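Pab-dependent poly(a)-specific ribonuclease subunit PAN2 (Neurospora crassa, PDB 4CZW) shortens the poly(A) tails of mRNAs as the catalytic, exonucleolytic subunit of the PAN2-PAN3 deadenylation complex, releasing 5'-AMP. Local coordinates at residues L585-I597 / D607-F621. Sequence-based numbering, arbitrary orientation.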
# COMPACT_ATOMS: atom_id res chain seq x y z
N LEU A 585 30.23 -13.66 -1.23
CA LEU A 585 29.74 -14.99 -1.60
C LEU A 585 30.83 -15.79 -2.29
O LEU A 585 30.95 -17.00 -2.09
CB LEU A 585 28.52 -14.87 -2.51
CG LEU A 585 27.94 -16.18 -3.06
CD1 LEU A 585 27.22 -16.95 -1.97
CD2 LEU A 585 27.02 -15.92 -4.25
N ALA A 586 31.64 -15.11 -3.09
CA ALA A 586 32.71 -15.75 -3.84
C ALA A 586 33.81 -16.27 -2.92
O ALA A 586 34.34 -17.36 -3.13
CB ALA A 586 33.29 -14.78 -4.86
N PHE A 587 34.14 -15.49 -1.90
CA PHE A 587 35.19 -15.87 -0.96
C PHE A 587 34.76 -17.06 -0.11
O PHE A 587 35.54 -17.98 0.14
CB PHE A 587 35.58 -14.69 -0.07
CG PHE A 587 36.77 -14.96 0.80
CD1 PHE A 587 38.06 -14.73 0.33
CD2 PHE A 587 36.62 -15.44 2.09
CE1 PHE A 587 39.16 -14.98 1.13
CE2 PHE A 587 37.71 -15.69 2.90
CZ PHE A 587 38.98 -15.46 2.41
N LEU A 588 33.51 -17.02 0.35
CA LEU A 588 32.96 -18.11 1.15
C LEU A 588 32.91 -19.41 0.34
O LEU A 588 33.16 -20.49 0.87
CB LEU A 588 31.57 -17.76 1.67
CG LEU A 588 31.49 -16.69 2.76
CD1 LEU A 588 30.05 -16.40 3.13
CD2 LEU A 588 32.28 -17.12 3.99
N ALA A 589 32.58 -19.29 -0.94
CA ALA A 589 32.52 -20.44 -1.82
C ALA A 589 33.92 -20.97 -2.11
O ALA A 589 34.12 -22.17 -2.29
CB ALA A 589 31.81 -20.09 -3.12
N TRP A 590 34.90 -20.07 -2.15
CA TRP A 590 36.27 -20.44 -2.45
C TRP A 590 36.97 -21.09 -1.25
O TRP A 590 37.80 -21.98 -1.41
CB TRP A 590 37.06 -19.22 -2.92
CG TRP A 590 38.53 -19.47 -3.11
CD1 TRP A 590 39.11 -20.19 -4.12
CD2 TRP A 590 39.60 -19.01 -2.29
NE1 TRP A 590 40.47 -20.20 -3.97
CE2 TRP A 590 40.80 -19.48 -2.85
CE3 TRP A 590 39.66 -18.23 -1.12
CZ2 TRP A 590 42.05 -19.21 -2.29
CZ3 TRP A 590 40.90 -17.96 -0.57
CH2 TRP A 590 42.08 -18.45 -1.15
N TYR A 591 36.62 -20.63 -0.06
CA TYR A 591 37.31 -21.07 1.15
C TYR A 591 36.63 -22.28 1.80
O TYR A 591 37.30 -23.11 2.41
CB TYR A 591 37.39 -19.92 2.16
CG TYR A 591 38.26 -20.23 3.36
CD1 TYR A 591 39.65 -20.15 3.28
CD2 TYR A 591 37.70 -20.58 4.58
CE1 TYR A 591 40.44 -20.43 4.37
CE2 TYR A 591 38.49 -20.85 5.68
CZ TYR A 591 39.86 -20.78 5.57
OH TYR A 591 40.66 -21.05 6.66
N LEU A 592 35.32 -22.37 1.67
CA LEU A 592 34.56 -23.44 2.32
C LEU A 592 34.16 -24.55 1.36
O LEU A 592 33.96 -25.69 1.77
CB LEU A 592 33.32 -22.87 3.00
CG LEU A 592 33.55 -21.75 4.03
CD1 LEU A 592 32.23 -21.27 4.60
CD2 LEU A 592 34.48 -22.23 5.14
N LEU A 593 34.05 -24.22 0.08
CA LEU A 593 33.62 -25.19 -0.92
C LEU A 593 34.72 -25.48 -1.94
O LEU A 593 34.58 -26.38 -2.77
CB LEU A 593 32.36 -24.71 -1.64
CG LEU A 593 31.12 -24.44 -0.79
CD1 LEU A 593 30.03 -23.81 -1.64
CD2 LEU A 593 30.63 -25.72 -0.14
N LYS A 594 35.81 -24.71 -1.87
CA LYS A 594 36.90 -24.79 -2.84
C LYS A 594 36.39 -24.64 -4.27
O LYS A 594 36.77 -25.40 -5.16
CB LYS A 594 37.66 -26.11 -2.70
CG LYS A 594 38.66 -26.15 -1.55
CD LYS A 594 38.22 -27.11 -0.47
CE LYS A 594 39.33 -27.34 0.55
NZ LYS A 594 38.90 -28.23 1.66
N GLU A 595 35.52 -23.65 -4.49
CA GLU A 595 34.94 -23.41 -5.80
C GLU A 595 35.21 -22.00 -6.31
O GLU A 595 35.25 -21.05 -5.53
CB GLU A 595 33.43 -23.67 -5.78
CG GLU A 595 33.03 -25.09 -5.41
CD GLU A 595 31.53 -25.30 -5.49
OE1 GLU A 595 30.83 -24.43 -6.05
OE2 GLU A 595 31.05 -26.34 -4.98
N ASP A 596 35.39 -21.87 -7.62
CA ASP A 596 35.49 -20.56 -8.25
C ASP A 596 34.18 -20.26 -8.97
O ASP A 596 33.91 -20.80 -10.05
CB ASP A 596 36.67 -20.51 -9.22
CG ASP A 596 36.93 -19.12 -9.75
OD1 ASP A 596 36.41 -18.15 -9.16
OD2 ASP A 596 37.67 -18.99 -10.75
N ILE A 597 33.37 -19.40 -8.37
CA ILE A 597 32.03 -19.14 -8.89
C ILE A 597 31.96 -17.84 -9.70
O ILE A 597 30.87 -17.37 -10.02
CB ILE A 597 31.00 -19.07 -7.74
CG1 ILE A 597 31.24 -17.84 -6.86
CG2 ILE A 597 31.05 -20.34 -6.91
CD1 ILE A 597 30.23 -17.68 -5.75
N ASP A 607 24.14 -19.01 -7.94
CA ASP A 607 24.41 -18.25 -6.72
C ASP A 607 23.46 -18.66 -5.59
O ASP A 607 23.82 -18.59 -4.42
CB ASP A 607 24.29 -16.75 -6.98
CG ASP A 607 25.43 -16.22 -7.83
OD1 ASP A 607 26.10 -17.02 -8.51
OD2 ASP A 607 25.66 -14.99 -7.81
N ALA A 608 22.26 -19.08 -5.95
CA ALA A 608 21.29 -19.57 -4.97
C ALA A 608 21.73 -20.92 -4.44
O ALA A 608 21.66 -21.19 -3.24
CB ALA A 608 19.90 -19.65 -5.58
N GLN A 609 22.19 -21.78 -5.35
CA GLN A 609 22.70 -23.10 -4.98
C GLN A 609 23.96 -22.98 -4.14
O GLN A 609 24.19 -23.78 -3.23
CB GLN A 609 22.98 -23.93 -6.24
CG GLN A 609 21.74 -24.34 -7.01
CD GLN A 609 22.07 -24.90 -8.38
OE1 GLN A 609 23.07 -24.53 -8.99
NE2 GLN A 609 21.23 -25.81 -8.86
N THR A 610 24.78 -21.98 -4.45
CA THR A 610 26.02 -21.73 -3.71
C THR A 610 25.73 -21.39 -2.26
O THR A 610 26.34 -21.94 -1.34
CB THR A 610 26.83 -20.59 -4.35
OG1 THR A 610 27.19 -20.94 -5.69
CG2 THR A 610 28.10 -20.32 -3.54
N ALA A 611 24.78 -20.47 -2.05
CA ALA A 611 24.39 -20.06 -0.71
C ALA A 611 23.81 -21.23 0.08
O ALA A 611 24.04 -21.36 1.28
CB ALA A 611 23.38 -18.92 -0.78
N LEU A 612 23.06 -22.09 -0.62
CA LEU A 612 22.48 -23.27 0.00
C LEU A 612 23.58 -24.24 0.44
O LEU A 612 23.51 -24.82 1.53
CB LEU A 612 21.52 -23.97 -0.96
CG LEU A 612 20.82 -25.22 -0.41
CD1 LEU A 612 20.01 -24.88 0.83
CD2 LEU A 612 19.94 -25.86 -1.48
N LYS A 613 24.59 -24.40 -0.40
CA LYS A 613 25.74 -25.24 -0.08
C LYS A 613 26.49 -24.69 1.13
O LYS A 613 26.93 -25.44 2.00
CB LYS A 613 26.69 -25.35 -1.27
CG LYS A 613 26.17 -26.19 -2.43
CD LYS A 613 27.18 -26.23 -3.56
CE LYS A 613 26.73 -27.18 -4.66
NZ LYS A 613 27.73 -27.23 -5.77
N LEU A 614 26.63 -23.37 1.17
CA LEU A 614 27.31 -22.70 2.27
C LEU A 614 26.58 -22.89 3.59
O LEU A 614 27.21 -23.05 4.64
CB LEU A 614 27.47 -21.21 1.97
CG LEU A 614 28.50 -20.84 0.90
CD1 LEU A 614 28.44 -19.35 0.60
CD2 LEU A 614 29.90 -21.23 1.35
N TYR A 615 25.25 -22.88 3.54
CA TYR A 615 24.45 -23.09 4.74
C TYR A 615 24.56 -24.52 5.24
O TYR A 615 24.55 -24.77 6.44
CB TYR A 615 22.98 -22.74 4.49
CG TYR A 615 22.09 -23.04 5.67
CD1 TYR A 615 22.11 -22.24 6.80
CD2 TYR A 615 21.25 -24.14 5.66
CE1 TYR A 615 21.31 -22.52 7.89
CE2 TYR A 615 20.44 -24.43 6.75
CZ TYR A 615 20.47 -23.61 7.86
OH TYR A 615 19.67 -23.89 8.94
N ARG A 616 24.66 -25.47 4.30
CA ARG A 616 24.80 -26.87 4.66
C ARG A 616 26.14 -27.12 5.34
O ARG A 616 26.24 -27.92 6.27
CB ARG A 616 24.65 -27.77 3.43
CG ARG A 616 23.25 -27.76 2.83
CD ARG A 616 22.19 -28.00 3.90
NE ARG A 616 20.84 -28.01 3.35
CZ ARG A 616 19.73 -28.03 4.09
NH1 ARG A 616 19.82 -28.03 5.41
NH2 ARG A 616 18.54 -28.04 3.50
N LYS A 617 27.17 -26.43 4.87
CA LYS A 617 28.48 -26.48 5.51
C LYS A 617 28.41 -25.90 6.91
O LYS A 617 29.05 -26.40 7.84
CB LYS A 617 29.52 -25.72 4.68
CG LYS A 617 30.00 -26.47 3.45
CD LYS A 617 30.71 -27.76 3.84
CE LYS A 617 31.22 -28.50 2.62
NZ LYS A 617 31.87 -29.79 2.99
N TYR A 618 27.62 -24.84 7.06
CA TYR A 618 27.43 -24.20 8.36
C TYR A 618 26.77 -25.15 9.35
O TYR A 618 27.13 -25.18 10.53
CB TYR A 618 26.59 -22.93 8.20
CG TYR A 618 26.07 -22.37 9.50
CD1 TYR A 618 26.94 -21.81 10.43
CD2 TYR A 618 24.72 -22.38 9.80
CE1 TYR A 618 26.48 -21.29 11.62
CE2 TYR A 618 24.24 -21.86 10.99
CZ TYR A 618 25.13 -21.32 11.90
OH TYR A 618 24.66 -20.80 13.08
N GLU A 619 25.80 -25.93 8.87
CA GLU A 619 25.14 -26.92 9.71
C GLU A 619 26.11 -28.00 10.16
O GLU A 619 26.04 -28.48 11.30
CB GLU A 619 23.96 -27.55 8.97
CG GLU A 619 22.77 -26.62 8.77
CD GLU A 619 21.54 -27.35 8.27
OE1 GLU A 619 21.69 -28.29 7.46
OE2 GLU A 619 20.42 -26.98 8.69
N GLU A 620 27.02 -28.38 9.27
CA GLU A 620 28.03 -29.38 9.59
C GLU A 620 29.01 -28.86 10.63
O GLU A 620 29.39 -29.58 11.55
CB GLU A 620 28.79 -29.80 8.32
CG GLU A 620 27.91 -30.47 7.28
CD GLU A 620 28.67 -30.79 6.01
OE1 GLU A 620 29.92 -30.70 6.02
OE2 GLU A 620 28.03 -31.14 4.99
N PHE A 621 29.41 -27.60 10.48
CA PHE A 621 30.38 -26.98 11.39
C PHE A 621 29.80 -26.82 12.79
O PHE A 621 30.51 -27.03 13.78
CB PHE A 621 30.82 -25.61 10.85
CG PHE A 621 31.53 -25.68 9.53
CD1 PHE A 621 32.13 -26.85 9.11
CD2 PHE A 621 31.61 -24.56 8.71
CE1 PHE A 621 32.79 -26.91 7.89
CE2 PHE A 621 32.27 -24.62 7.50
CZ PHE A 621 32.86 -25.79 7.09
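Two helices of the RNase H-like exonuclease domain pack here by knobs-into-holes, L585 entering among D607, T610, A611 and L614 while L614 returns among L585, L588, A589 and L592. The short segments' axes approach to 10.2 Å and make an angle of 52°. CD1 of L614 meets L585 CD1 and L588 CB, both at 3.7 Å, while CD2 of L614 lies against the L588 carbonyl. With CG of L585 anti to its N (chi1 176°), CD1 reaches the methyl CG2 of T610, and L585 CD2 abuts the carboxylate of D607 at 3.9 Å from OD2. D607 is the last acidic residue of the DEDD-type nuclease signature; it probably binds catalytic divalent metal together with D445, E447 and D554, so the apolar interface begins directly beside that site. T610 turns its methyl CG2 to A589 CB (3.7 Å), its OG1 being hydrogen-bonded to the E606 carbonyl oxygen. L593 rests one methyl on each of two lysine stems, CD1 on K613 CB and CD2 on K617 CG, both at 3.7 Å. Beside these apolar contacts, the extended K613 chain carries NZ to OE2 of E595 in a 3.5 Å salt bridge.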